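Local structure of CzcP cation efflux P1-ATPase (Ralstonia metallidurans, 4U9R) at residues Ser100-His105 / Asp148-Ser153; Ala60-Thr65 / Gln73-Tyr78; Gly131-Glu136 / Arg144-Asn149; Leu107-Gly112 / Ser140-Val145. The protein probably uses ATP hydrolysis to export zinc and related divalent metals, the piece here being its N-terminal, cadmium-binding extension built from two ferredoxin-like halves. One frame throughout, in Å; residues are numbered along the deposited sequence.

How the contacts relate
From the N terminus, contact 2 closes first, as a short hairpin loop between strands 58-64 and 73-78 in the first three-stranded sheet. Helix 85-102 then crosses to the other half of the molecule, where contact 1 opens at the helix end and closes the longest loop, returning just after strand 142-148. Contact 4 lies wholly within that loop and pairs the outer strand 103-109 with the central strand 142-148. Contact 3 opens inside contact 4's loop and ends on the same strand, sharing Arg144 and Val145 with it before running on to Asp148 and Asn149, shared with contact 1. Contacts 1 and 3 both reach one cadmium ion; contact 2 holds the other.

Contact 1. Residues Ser100-His105 / Asp148-Ser153; sequences SSRFGH and DNDRIS. With CD (cadmium ion), chain B.
The Arg102 guanidinium carries the Asp148 carboxylate over one face and Asp150 at its edge. Asp148 stands almost upright on that face, the two planes 79° apart, with OD1 3.0 Å from Arg102 NH1 and OD2 beside NH2. Because OD1 lies well out of the guanidinium plane, this salt bridge rests on charge and no N-H points at it. Asp150 OD2 comes in near the plane instead and forms the second salt bridge, 2.7 Å from Arg102 NH1. With CG anti to the backbone N (chi1 177°), the Arg102 chain also lays its own CG over one face of the Phe103 ring, which in addition makes a cation-pi contact with Arg47.

Asn149 ties the loop to the end of helix 85-102. Its ND2 gives a nearly straight bond (175°) to Ser101 O, 3.1 Å away, while Asn149 N reaches Arg102 O at 3.0 Å. Ser101 O sits in the Asn149 amide plane, whereas ND2 stands above that carbonyl's plane. The amide can lie alongside Gly104, which has no side chain, its OD1 3.7 Å from Gly104 CA. Asp148 OD1 is gripped once more, by Asp150 N at 2.9 Å, making an Asx turn that presents both acids to Arg102. Two residues on from Phe103, where the helix gives way to a strand of the ferredoxin-like half, His105 NE2 binds cadmium together with Asp42, Cys44 and Glu146.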
loop_
_atom_site.group_PDB
_atom_site.type_symbol
_atom_site.label_atom_id
_atom_site.label_comp_id
_atom_site.label_asym_id
_atom_site.label_seq_id
_atom_site.Cartn_x
_atom_site.Cartn_y
_atom_site.Cartn_z
ATOM N N SER A 100 -0.834 -5.247 5.522
ATOM C CA SER A 100 -1.844 -5.745 4.629
ATOM C C SER A 100 -3.247 -5.846 5.257
ATOM O O SER A 100 -4.248 -5.600 4.577
ATOM C CB SER A 100 -1.439 -7.125 4.148
ATOM O OG SER A 100 -2.354 -7.613 3.199
ATOM N N SER A 101 -3.323 -6.222 6.532
ATOM C CA SER A 101 -4.613 -6.380 7.195
ATOM C C SER A 101 -5.178 -5.033 7.631
ATOM O O SER A 101 -6.389 -4.865 7.761
ATOM C CB SER A 101 -4.456 -7.250 8.417
ATOM O OG SER A 101 -3.862 -6.530 9.483
ATOM N N ARG A 102 -4.273 -4.089 7.872
ATOM C CA ARG A 102 -4.618 -2.823 8.456
ATOM C C ARG A 102 -5.091 -1.810 7.427
ATOM O O ARG A 102 -5.986 -1.037 7.737
ATOM C CB ARG A 102 -3.442 -2.264 9.258
ATOM C CG ARG A 102 -3.718 -0.897 9.851
ATOM C CD ARG A 102 -2.966 -0.678 11.152
ATOM N NE ARG A 102 -3.183 0.670 11.669
ATOM C CZ ARG A 102 -4.316 1.096 12.223
ATOM N NH1 ARG A 102 -5.367 0.284 12.346
ATOM N NH2 ARG A 102 -4.402 2.348 12.657
ATOM N N PHE A 103 -4.502 -1.811 6.226
ATOM C CA PHE A 103 -4.809 -0.804 5.201
ATOM C C PHE A 103 -5.539 -1.338 4.006
ATOM O O PHE A 103 -5.030 -2.215 3.306
ATOM C CB PHE A 103 -3.545 -0.107 4.707
ATOM C CG PHE A 103 -2.808 0.584 5.794
ATOM C CD1 PHE A 103 -3.186 1.845 6.202
ATOM C CD2 PHE A 103 -1.756 -0.049 6.445
ATOM C CE1 PHE A 103 -2.521 2.478 7.241
ATOM C CE2 PHE A 103 -1.085 0.581 7.465
ATOM C CZ PHE A 103 -1.469 1.843 7.871
ATOM N N GLY A 104 -6.714 -0.751 3.752
ATOM C CA GLY A 104 -7.563 -1.122 2.634
ATOM C C GLY A 104 -7.343 -0.206 1.456
ATOM O O GLY A 104 -6.791 0.885 1.599
ATOM N N HIS A 105 -7.751 -0.678 0.283
ATOM C CA HIS A 105 -7.742 0.115 -0.940
ATOM C C HIS A 105 -8.957 -0.231 -1.798
ATOM O O HIS A 105 -9.325 -1.398 -1.930
ATOM C CB HIS A 105 -6.492 -0.151 -1.762
ATOM C CG HIS A 105 -5.311 -0.537 -0.940
ATOM N ND1 HIS A 105 -5.065 -1.842 -0.572
ATOM C CD2 HIS A 105 -4.328 0.208 -0.387
ATOM C CE1 HIS A 105 -3.976 -1.885 0.168
ATOM N NE2 HIS A 105 -3.511 -0.655 0.295
ATOM N N ASP A 148 -7.901 3.177 6.645
ATOM C CA ASP A 148 -7.659 2.455 7.881
ATOM C C ASP A 148 -8.859 1.555 8.208
ATOM O O ASP A 148 -9.904 2.028 8.655
ATOM C CB ASP A 148 -7.380 3.464 9.013
ATOM C CG ASP A 148 -7.202 2.807 10.381
ATOM O OD1 ASP A 148 -7.412 1.583 10.517
ATOM O OD2 ASP A 148 -6.863 3.539 11.333
ATOM N N ASN A 149 -8.674 0.252 7.994
ATOM C CA ASN A 149 -9.714 -0.763 8.175
ATOM C C ASN A 149 -10.314 -0.881 9.574
ATOM O O ASN A 149 -11.330 -1.556 9.746
ATOM C CB ASN A 149 -9.165 -2.141 7.787
ATOM C CG ASN A 149 -9.083 -2.345 6.291
ATOM O OD1 ASN A 149 -9.791 -1.701 5.523
ATOM N ND2 ASN A 149 -8.224 -3.269 5.869
ATOM N N ASP A 150 -9.668 -0.290 10.576
ATOM C CA ASP A 150 -10.197 -0.316 11.937
ATOM C C ASP A 150 -11.133 0.869 12.184
ATOM O O ASP A 150 -11.937 0.839 13.118
ATOM C CB ASP A 150 -9.062 -0.341 12.979
ATOM C CG ASP A 150 -8.296 -1.670 12.997
ATOM O OD1 ASP A 150 -8.930 -2.746 12.902
ATOM O OD2 ASP A 150 -7.054 -1.636 13.119
ATOM N N ARG A 151 -11.027 1.904 11.351
ATOM C CA ARG A 151 -11.910 3.071 11.448
ATOM C C ARG A 151 -13.053 3.024 10.435
ATOM O O ARG A 151 -14.177 3.404 10.762
ATOM C CB ARG A 151 -11.114 4.372 11.295
ATOM C CG ARG A 151 -10.559 4.916 12.607
ATOM C CD ARG A 151 -9.337 5.791 12.370
ATOM N NE ARG A 151 -9.063 6.700 13.487
ATOM C CZ ARG A 151 -9.302 8.014 13.498
ATOM N NH1 ARG A 151 -9.833 8.634 12.446
ATOM N NH2 ARG A 151 -9.002 8.726 14.582
ATOM N N ILE A 152 -12.771 2.566 9.217
ATOM C CA ILE A 152 -13.748 2.599 8.120
ATOM C C ILE A 152 -13.552 1.380 7.217
ATOM O O ILE A 152 -12.488 0.765 7.228
ATOM C CB ILE A 152 -13.591 3.916 7.308
ATOM C CG1 ILE A 152 -14.009 5.143 8.139
ATOM C CG2 ILE A 152 -14.399 3.911 6.017
ATOM C CD1 ILE A 152 -15.477 5.208 8.528
ATOM N N SER A 153 -14.592 1.013 6.471
ATOM C CA SER A 153 -14.491 0.003 5.414
ATOM C C SER A 153 -14.801 0.629 4.049
ATOM O O SER A 153 -15.133 1.804 3.962
ATOM C CB SER A 153 -15.446 -1.167 5.690
ATOM O OG SER A 153 -16.804 -0.767 5.582
HETATM CD CD CD B . -1.840 0.741 0.705
#

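Contact 2. Residues Ala60-Thr65 / Gln73-Tyr78; sequences AAHIKT and QICVHY. With CD (cadmium ion), chain C; TCE (3,3',3''-phosphanetriyltripropanoic acid), chain D.
Cys75 N donates to His62 O at 2.8 Å in an almost straight bond (175°), and His62 N answers to Cys75 O, so the two residues form a hydrogen-bonded antiparallel pair with both side chains on the same face of the sheet. There they meet at cadmium: His62 NE2 and His77 NE2 each bind it at 2.2 Å and Cys75 SG at 2.5 Å. The thiolate reaches the metal with SG anti to its backbone N (chi1 -178°). Cys75 CB lies over one face of the His62 ring, 4.2 Å from the centroid, while His77 NE2 approaches that ring at its edge. The two imidazoles are turned 74° against each other, and Ala60 CB covers one face of the His77 ring. Lys64 CG rests against Cys75 CB, 3.7 Å away. Beyond the metal lies the bound phosphine, its P atom 2.7 Å from cadmium, consistent with a fourth ligand; Lys25 and Arg27 of the neighbouring strand help line its pocket. Ala61, Ile63, Ile74 and Val76 point to the other face and pack on helices 43-53 and 85-102. This is a His-Cys-His metal site on the outward face of a hairpin in a ferredoxin-like sheet.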
loop_
_atom_site.group_PDB
_atom_site.type_symbol
_atom_site.label_atom_id
_atom_site.label_comp_id
_atom_site.label_asym_id
_atom_site.label_seq_id
_atom_site.Cartn_x
_atom_site.Cartn_y
_atom_site.Cartn_z
ATOM N N ALA A 60 19.856 -3.427 4.395
ATOM C CA ALA A 60 19.136 -2.668 3.399
ATOM C C ALA A 60 17.836 -3.338 3.075
ATOM O O ALA A 60 17.617 -4.546 3.328
ATOM C CB ALA A 60 19.960 -2.537 2.122
ATOM N N ALA A 61 16.968 -2.548 2.499
ATOM C CA ALA A 61 15.727 -3.029 2.005
ATOM C C ALA A 61 15.282 -2.109 0.874
ATOM O O ALA A 61 15.364 -0.869 0.991
ATOM C CB ALA A 61 14.706 -3.057 3.137
ATOM N N HIS A 62 14.821 -2.704 -0.225
ATOM C CA HIS A 62 14.442 -1.919 -1.396
ATOM C C HIS A 62 13.611 -2.768 -2.349
ATOM O O HIS A 62 13.526 -4.028 -2.225
ATOM C CB HIS A 62 15.697 -1.338 -2.099
ATOM C CG HIS A 62 16.636 -2.380 -2.628
ATOM N ND1 HIS A 62 16.743 -2.674 -3.969
ATOM C CD2 HIS A 62 17.485 -3.223 -1.992
ATOM C CE1 HIS A 62 17.631 -3.639 -4.135
ATOM N NE2 HIS A 62 18.100 -3.986 -2.953
ATOM N N ILE A 63 12.952 -2.083 -3.260
ATOM C CA ILE A 63 12.131 -2.710 -4.280
ATOM C C ILE A 63 12.987 -3.041 -5.479
ATOM O O ILE A 63 13.903 -2.292 -5.805
ATOM C CB ILE A 63 11.010 -1.767 -4.743
ATOM C CG1 ILE A 63 10.159 -1.345 -3.563
ATOM C CG2 ILE A 63 10.102 -2.415 -5.782
ATOM C CD1 ILE A 63 10.246 0.150 -3.316
ATOM N N LYS A 64 12.701 -4.186 -6.099
ATOM C CA LYS A 64 13.254 -4.604 -7.405
ATOM C C LYS A 64 12.099 -4.621 -8.387
ATOM O O LYS A 64 11.184 -5.456 -8.284
ATOM C CB LYS A 64 13.805 -6.016 -7.341
ATOM C CG LYS A 64 14.741 -6.255 -6.172
ATOM C CD LYS A 64 16.159 -5.974 -6.560
ATOM C CE LYS A 64 16.672 -7.082 -7.456
ATOM N NZ LYS A 64 17.335 -6.460 -8.621
ATOM N N THR A 65 12.133 -3.696 -9.325
ATOM C CA THR A 65 10.986 -3.422 -10.178
ATOM C C THR A 65 10.877 -4.404 -11.332
ATOM O O THR A 65 11.856 -4.652 -12.035
ATOM C CB THR A 65 11.069 -1.998 -10.755
ATOM O OG1 THR A 65 11.063 -1.045 -9.681
ATOM C CG2 THR A 65 9.895 -1.746 -11.665
ATOM N N GLN A 73 9.681 -7.354 -6.702
ATOM C CA GLN A 73 10.039 -7.952 -5.441
ATOM C C GLN A 73 10.512 -6.925 -4.427
ATOM O O GLN A 73 10.790 -5.755 -4.771
ATOM C CB GLN A 73 11.176 -8.949 -5.680
ATOM C CG GLN A 73 10.796 -10.108 -6.591
ATOM C CD GLN A 73 11.973 -11.028 -6.841
ATOM O OE1 GLN A 73 13.021 -10.603 -7.326
ATOM N NE2 GLN A 73 11.816 -12.275 -6.478
ATOM N N ILE A 74 10.597 -7.362 -3.172
ATOM C CA ILE A 74 11.444 -6.659 -2.216
ATOM C C ILE A 74 12.643 -7.499 -1.981
ATOM O O ILE A 74 12.548 -8.730 -1.916
ATOM C CB ILE A 74 10.774 -6.279 -0.889
ATOM C CG1 ILE A 74 10.272 -7.473 -0.134
ATOM C CG2 ILE A 74 9.592 -5.341 -1.147
ATOM C CD1 ILE A 74 10.168 -7.132 1.332
ATOM N N CYS A 75 13.761 -6.813 -1.848
ATOM C CA CYS A 75 14.999 -7.409 -1.584
ATOM C C CYS A 75 15.481 -6.830 -0.265
ATOM O O CYS A 75 15.510 -5.614 -0.070
ATOM C CB CYS A 75 15.940 -7.134 -2.758
ATOM S SG CYS A 75 17.569 -7.889 -2.580
ATOM N N VAL A 76 15.865 -7.719 0.650
ATOM C CA VAL A 76 16.318 -7.337 1.949
ATOM C C VAL A 76 17.698 -7.917 2.145
ATOM O O VAL A 76 17.899 -9.095 1.952
ATOM C CB VAL A 76 15.378 -7.895 3.034
ATOM C CG1 VAL A 76 15.872 -7.562 4.436
ATOM C CG2 VAL A 76 13.986 -7.317 2.894
ATOM N N HIS A 77 18.643 -7.067 2.526
ATOM C CA HIS A 77 19.966 -7.464 2.830
ATOM C C HIS A 77 20.108 -7.503 4.353
ATOM O O HIS A 77 19.686 -6.592 5.067
ATOM C CB HIS A 77 20.976 -6.453 2.284
ATOM C CG HIS A 77 20.849 -6.160 0.811
ATOM N ND1 HIS A 77 21.840 -5.480 0.131
ATOM C CD2 HIS A 77 19.859 -6.373 -0.097
ATOM C CE1 HIS A 77 21.492 -5.334 -1.137
ATOM N NE2 HIS A 77 20.306 -5.883 -1.314
ATOM N N TYR A 78 20.698 -8.573 4.848
ATOM C CA TYR A 78 20.899 -8.725 6.248
ATOM C C TYR A 78 22.317 -9.251 6.545
ATOM O O TYR A 78 23.016 -9.826 5.675
ATOM C CB TYR A 78 19.814 -9.629 6.829
ATOM C CG TYR A 78 19.902 -11.057 6.368
ATOM C CD1 TYR A 78 19.386 -11.432 5.126
ATOM C CD2 TYR A 78 20.514 -12.037 7.168
ATOM C CE1 TYR A 78 19.473 -12.736 4.689
ATOM C CE2 TYR A 78 20.602 -13.354 6.735
ATOM C CZ TYR A 78 20.075 -13.679 5.480
ATOM O OH TYR A 78 20.135 -14.933 5.002
HETATM CD CD CD C . 19.090 -5.968 -3.106
HETATM O O16 TCE D . 21.495 -8.334 -9.922
HETATM C C14 TCE D . 20.794 -8.656 -8.936
HETATM O O15 TCE D . 20.556 -9.836 -8.596
HETATM C C5 TCE D . 20.194 -7.547 -8.092
HETATM C C2 TCE D . 20.887 -7.353 -6.765
HETATM P P TCE D . 20.097 -6.147 -5.630
HETATM C C3 TCE D . 19.780 -4.696 -6.707
HETATM C C6 TCE D . 20.355 -3.442 -6.066
HETATM C C8 TCE D . 21.060 -2.527 -7.049
HETATM O O10 TCE D . 20.765 -1.312 -7.025
HETATM O O9 TCE D . 21.897 -3.033 -7.832
HETATM C C1 TCE D . 21.486 -5.593 -4.565
HETATM C C4 TCE D . 22.626 -5.176 -5.490
HETATM C C11 TCE D . 23.490 -4.065 -4.926
HETATM O O12 TCE D . 23.889 -4.168 -3.743
HETATM O O13 TCE D . 23.757 -3.100 -5.677
#

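Contact 3. Residues Gly131-Glu136 / Arg144-Asn149; sequences GVIEAE and RVEFDN. With CD (cadmium ion), chain B.
Glu146 faces both Ile133 and Glu134 across the strands, a classic beta bulge in the hairpin of the second ferredoxin-like half. Its carboxylate takes cadmium with both oxygens, OE2 at 2.1 Å and OE1 farther off, as a bidentate ligand beside Asp42, Cys44 and His105. CG anti to the backbone N (chi1 173°) starts the side chain off, and a bend at chi2 then brings the carboxylate to the metal. Arg47 from helix 43-53 gives OE2 a hydrogen bond that probably helps hold the carboxylate in place.

The next shell is charged, of both signs. Glu134 OE2 lies 4.2 Å from Glu146 OE1 and about as far from Arg144 NE, beyond a salt bridge; Arg144 NH2 instead forms a salt bridge with Asp39.

Farther out, the backbone positions these groups. Glu146 O accepts from Ile133 N at 2.9 Å and, weakly, from Glu134 N at 3.5 Å, while Glu146 N reaches back to Glu134 O. The extra residue lets Ile133 lean along the partner strand, CD1 coming to 3.8 Å from Asp148 N, and Asp148 N itself bonds to Gly131 O at 2.8 Å. Val132, Ala135, Val145 and Phe147 occupy the opposite face, where helix 154-162 packs on Val132 and Phe147. There Val132 and Val145 cross at about a right angle, with Val132 CG1 3.8 Å from Val145 CG2.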
loop_
_atom_site.group_PDB
_atom_site.type_symbol
_atom_site.label_atom_id
_atom_site.label_comp_id
_atom_site.label_asym_id
_atom_site.label_seq_id
_atom_site.Cartn_x
_atom_site.Cartn_y
_atom_site.Cartn_z
ATOM N N GLY A 131 -11.932 7.646 8.171
ATOM C CA GLY A 131 -10.886 6.604 8.091
ATOM C C GLY A 131 -9.945 6.646 6.894
ATOM O O GLY A 131 -9.186 5.706 6.660
ATOM N N VAL A 132 -9.975 7.737 6.146
ATOM C CA VAL A 132 -9.205 7.837 4.917
ATOM C C VAL A 132 -7.819 8.420 5.191
ATOM O O VAL A 132 -7.673 9.310 6.030
ATOM C CB VAL A 132 -9.956 8.698 3.880
ATOM C CG1 VAL A 132 -9.076 9.026 2.685
ATOM C CG2 VAL A 132 -11.220 7.983 3.435
ATOM N N ILE A 133 -6.820 7.920 4.457
ATOM C CA ILE A 133 -5.427 8.333 4.616
ATOM C C ILE A 133 -4.930 9.121 3.416
ATOM O O ILE A 133 -4.463 10.243 3.560
ATOM C CB ILE A 133 -4.516 7.095 4.808
ATOM C CG1 ILE A 133 -4.865 6.386 6.119
ATOM C CG2 ILE A 133 -3.039 7.490 4.808
ATOM C CD1 ILE A 133 -4.539 4.910 6.105
ATOM N N GLU A 134 -5.009 8.504 2.243
ATOM C CA GLU A 134 -4.563 9.092 0.980
ATOM C C GLU A 134 -5.737 8.995 0.007
ATOM O O GLU A 134 -6.508 8.039 0.074
ATOM C CB GLU A 134 -3.339 8.321 0.441
ATOM C CG GLU A 134 -2.780 8.809 -0.897
ATOM C CD GLU A 134 -1.740 7.862 -1.494
ATOM O OE1 GLU A 134 -0.532 8.202 -1.453
ATOM O OE2 GLU A 134 -2.129 6.781 -2.004
ATOM N N ALA A 135 -5.879 9.990 -0.871
ATOM C CA ALA A 135 -6.975 10.032 -1.846
ATOM C C ALA A 135 -6.589 10.869 -3.051
ATOM O O ALA A 135 -6.095 11.980 -2.893
ATOM C CB ALA A 135 -8.228 10.588 -1.205
ATOM N N GLU A 136 -6.822 10.327 -4.248
ATOM C CA GLU A 136 -6.358 10.920 -5.507
ATOM C C GLU A 136 -7.383 10.678 -6.617
ATOM O O GLU A 136 -7.388 9.612 -7.249
ATOM C CB GLU A 136 -5.020 10.295 -5.934
ATOM C CG GLU A 136 -3.808 10.659 -5.080
ATOM C CD GLU A 136 -3.025 11.857 -5.593
ATOM O OE1 GLU A 136 -3.284 12.321 -6.724
ATOM O OE2 GLU A 136 -2.131 12.329 -4.855
ATOM N N ARG A 144 -8.629 6.875 -6.417
ATOM C CA ARG A 144 -7.567 6.054 -5.805
ATOM C C ARG A 144 -7.469 6.393 -4.316
ATOM O O ARG A 144 -6.864 7.397 -3.953
ATOM C CB ARG A 144 -6.226 6.355 -6.491
ATOM C CG ARG A 144 -4.982 5.780 -5.808
ATOM C CD ARG A 144 -3.701 6.467 -6.274
ATOM N NE ARG A 144 -2.529 5.653 -5.972
ATOM C CZ ARG A 144 -2.182 4.551 -6.639
ATOM N NH1 ARG A 144 -2.910 4.117 -7.662
ATOM N NH2 ARG A 144 -1.099 3.870 -6.285
ATOM N N VAL A 145 -8.043 5.555 -3.461
ATOM C CA VAL A 145 -8.094 5.836 -2.019
ATOM C C VAL A 145 -7.333 4.762 -1.211
ATOM O O VAL A 145 -7.098 3.640 -1.687
ATOM C CB VAL A 145 -9.564 5.992 -1.532
ATOM C CG1 VAL A 145 -10.344 4.702 -1.696
ATOM C CG2 VAL A 145 -9.651 6.458 -0.090
ATOM N N GLU A 146 -6.911 5.138 -0.008
ATOM C CA GLU A 146 -6.299 4.211 0.930
ATOM C C GLU A 146 -6.870 4.505 2.292
ATOM O O GLU A 146 -6.985 5.674 2.661
ATOM C CB GLU A 146 -4.787 4.395 0.932
ATOM C CG GLU A 146 -4.052 3.592 2.010
ATOM C CD GLU A 146 -2.759 2.997 1.505
ATOM O OE1 GLU A 146 -2.346 3.324 0.379
ATOM O OE2 GLU A 146 -2.172 2.179 2.232
ATOM N N PHE A 147 -7.234 3.466 3.038
ATOM C CA PHE A 147 -7.948 3.669 4.290
ATOM C C PHE A 147 -7.621 2.705 5.428
ATOM O O PHE A 147 -7.172 1.586 5.211
ATOM C CB PHE A 147 -9.463 3.652 4.036
ATOM C CG PHE A 147 -9.956 2.434 3.314
ATOM C CD1 PHE A 147 -9.858 2.349 1.941
ATOM C CD2 PHE A 147 -10.555 1.392 4.003
ATOM C CE1 PHE A 147 -10.328 1.239 1.268
ATOM C CE2 PHE A 147 -11.024 0.267 3.342
ATOM C CZ PHE A 147 -10.911 0.191 1.968
ATOM N N ASP A 148 -7.901 3.177 6.645
ATOM C CA ASP A 148 -7.659 2.455 7.881
ATOM C C ASP A 148 -8.859 1.555 8.208
ATOM O O ASP A 148 -9.904 2.028 8.655
ATOM C CB ASP A 148 -7.380 3.464 9.013
ATOM C CG ASP A 148 -7.202 2.807 10.381
ATOM O OD1 ASP A 148 -7.412 1.583 10.517
ATOM O OD2 ASP A 148 -6.863 3.539 11.333
ATOM N N ASN A 149 -8.674 0.252 7.994
ATOM C CA ASN A 149 -9.714 -0.763 8.175
ATOM C C ASN A 149 -10.314 -0.881 9.574
ATOM O O ASN A 149 -11.330 -1.556 9.746
ATOM C CB ASN A 149 -9.165 -2.141 7.787
ATOM C CG ASN A 149 -9.083 -2.345 6.291
ATOM O OD1 ASN A 149 -9.791 -1.701 5.523
ATOM N ND2 ASN A 149 -8.224 -3.269 5.869
HETATM CD CD CD B . -1.840 0.741 0.705
#

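Contact 4. Residues Leu107-Gly112 / Ser140-Val145; sequences LWQLKG and SGIARV
Trp108 and Ala143 are a hydrogen-bonded antiparallel pair on strand segments whose N-to-C directions are 163° apart, with Ala143 N 2.8 Å from Trp108 O and Trp108 N returning to Ala143 O. Just past the strand, Leu110 N bonds to Gly141 O at 2.9 Å. Gln109 makes the polar side-chain link. A bend at chi2 (65°) turns CD toward Ser140; NE2 donates twice, to Ser140 O at 2.9 Å and to Leu110 O on its own segment at 3.1 Å. Both acceptors lie near the amide plane, which holds the group against rotation. In the three-stranded sheet of this ferredoxin-like half, the pairing sets outer strand 103-109 against central strand 142-148. Ile142 crosses Gln109 at about a right angle, bringing CD1 to 3.4 Å from Gln109 OE1, and turns CG2 to Leu107 CD1, 3.7 Å off. Leu107 CD1 also touches Arg144 CB. On the Ala143 face, Trp108 packs on Leu161 of helix 154-162, which Leu110 also touches; Leu110 CD1 lies 4.4 Å from Ala143 CB.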
loop_
_atom_site.group_PDB
_atom_site.type_symbol
_atom_site.label_atom_id
_atom_site.label_comp_id
_atom_site.label_asym_id
_atom_site.label_seq_id
_atom_site.Cartn_x
_atom_site.Cartn_y
_atom_site.Cartn_z
ATOM N N LEU A 107 -10.165 1.113 -5.828
ATOM C CA LEU A 107 -9.921 1.926 -7.007
ATOM C C LEU A 107 -11.218 1.867 -7.833
ATOM O O LEU A 107 -11.470 0.891 -8.560
ATOM C CB LEU A 107 -8.712 1.400 -7.792
ATOM C CG LEU A 107 -8.248 2.256 -8.972
ATOM C CD1 LEU A 107 -7.612 3.545 -8.489
ATOM C CD2 LEU A 107 -7.279 1.468 -9.847
ATOM N N TRP A 108 -12.053 2.894 -7.674
ATOM C CA TRP A 108 -13.375 2.910 -8.287
ATOM C C TRP A 108 -13.470 3.914 -9.409
ATOM O O TRP A 108 -12.887 5.004 -9.326
ATOM C CB TRP A 108 -14.447 3.230 -7.253
ATOM C CG TRP A 108 -14.752 2.103 -6.367
ATOM C CD1 TRP A 108 -14.710 0.770 -6.681
ATOM C CD2 TRP A 108 -15.170 2.183 -5.011
ATOM N NE1 TRP A 108 -15.068 0.017 -5.591
ATOM C CE2 TRP A 108 -15.361 0.861 -4.552
ATOM C CE3 TRP A 108 -15.399 3.240 -4.132
ATOM C CZ2 TRP A 108 -15.780 0.570 -3.250
ATOM C CZ3 TRP A 108 -15.806 2.944 -2.831
ATOM C CH2 TRP A 108 -15.989 1.622 -2.407
ATOM N N GLN A 109 -14.208 3.502 -10.447
ATOM C CA GLN A 109 -14.652 4.357 -11.553
ATOM C C GLN A 109 -15.996 4.982 -11.159
ATOM O O GLN A 109 -17.037 4.311 -11.179
ATOM C CB GLN A 109 -14.788 3.525 -12.842
ATOM C CG GLN A 109 -15.393 4.252 -14.043
ATOM C CD GLN A 109 -14.530 5.400 -14.538
ATOM O OE1 GLN A 109 -13.604 5.203 -15.327
ATOM N NE2 GLN A 109 -14.839 6.613 -14.087
ATOM N N LEU A 110 -15.962 6.253 -10.755
ATOM C CA LEU A 110 -17.187 6.957 -10.374
ATOM C C LEU A 110 -17.996 7.363 -11.604
ATOM O O LEU A 110 -17.458 7.577 -12.689
ATOM C CB LEU A 110 -16.869 8.189 -9.521
ATOM C CG LEU A 110 -16.142 7.942 -8.189
ATOM C CD1 LEU A 110 -15.947 9.258 -7.445
ATOM C CD2 LEU A 110 -16.887 6.943 -7.313
ATOM N N LYS A 111 -19.303 7.457 -11.434
ATOM C CA LYS A 111 -20.162 7.932 -12.506
ATOM C C LYS A 111 -20.017 9.442 -12.619
ATOM O O LYS A 111 -19.465 10.088 -11.715
ATOM C CB LYS A 111 -21.618 7.519 -12.254
ATOM C CG LYS A 111 -21.831 6.005 -12.267
ATOM C CD LYS A 111 -23.161 5.609 -11.646
ATOM C CE LYS A 111 -23.340 4.099 -11.626
ATOM N NZ LYS A 111 -24.476 3.693 -10.749
ATOM N N GLY A 112 -20.467 9.981 -13.759
ATOM C CA GLY A 112 -20.517 11.433 -14.016
ATOM C C GLY A 112 -19.309 11.974 -14.753
ATOM O O GLY A 112 -18.380 11.227 -15.059
ATOM N N SER A 140 -11.746 12.153 -15.368
ATOM C CA SER A 140 -12.466 10.950 -15.796
ATOM C C SER A 140 -12.969 10.150 -14.596
ATOM O O SER A 140 -13.583 9.093 -14.750
ATOM C CB SER A 140 -11.609 10.074 -16.715
ATOM O OG SER A 140 -12.076 8.737 -16.725
ATOM N N GLY A 141 -12.714 10.678 -13.404
ATOM C CA GLY A 141 -13.325 10.198 -12.180
ATOM C C GLY A 141 -12.923 8.817 -11.698
ATOM O O GLY A 141 -13.777 8.038 -11.241
ATOM N N ILE A 142 -11.628 8.504 -11.819
ATOM C CA ILE A 142 -11.049 7.311 -11.180
ATOM C C ILE A 142 -10.528 7.707 -9.800
ATOM O O ILE A 142 -9.598 8.511 -9.684
ATOM C CB ILE A 142 -9.913 6.682 -12.008
ATOM C CG1 ILE A 142 -10.475 6.017 -13.271
ATOM C CG2 ILE A 142 -9.141 5.659 -11.174
ATOM C CD1 ILE A 142 -11.117 4.664 -13.025
ATOM N N ALA A 143 -11.148 7.141 -8.763
ATOM C CA ALA A 143 -10.798 7.449 -7.374
ATOM C C ALA A 143 -9.816 6.407 -6.818
ATOM O O ALA A 143 -10.146 5.223 -6.753
ATOM C CB ALA A 143 -12.057 7.506 -6.511
ATOM N N ARG A 144 -8.629 6.875 -6.417
ATOM C CA ARG A 144 -7.567 6.054 -5.805
ATOM C C ARG A 144 -7.469 6.393 -4.316
ATOM O O ARG A 144 -6.864 7.397 -3.953
ATOM C CB ARG A 144 -6.226 6.355 -6.491
ATOM C CG ARG A 144 -4.982 5.780 -5.808
ATOM C CD ARG A 144 -3.701 6.467 -6.274
ATOM N NE ARG A 144 -2.529 5.653 -5.972
ATOM C CZ ARG A 144 -2.182 4.551 -6.639
ATOM N NH1 ARG A 144 -2.910 4.117 -7.662
ATOM N NH2 ARG A 144 -1.099 3.870 -6.285
ATOM N N VAL A 145 -8.043 5.555 -3.461
ATOM C CA VAL A 145 -8.094 5.836 -2.019
ATOM C C VAL A 145 -7.333 4.762 -1.211
ATOM O O VAL A 145 -7.098 3.640 -1.687
ATOM C CB VAL A 145 -9.564 5.992 -1.532
ATOM C CG1 VAL A 145 -10.344 4.702 -1.696
ATOM C CG2 VAL A 145 -9.651 6.458 -0.090
#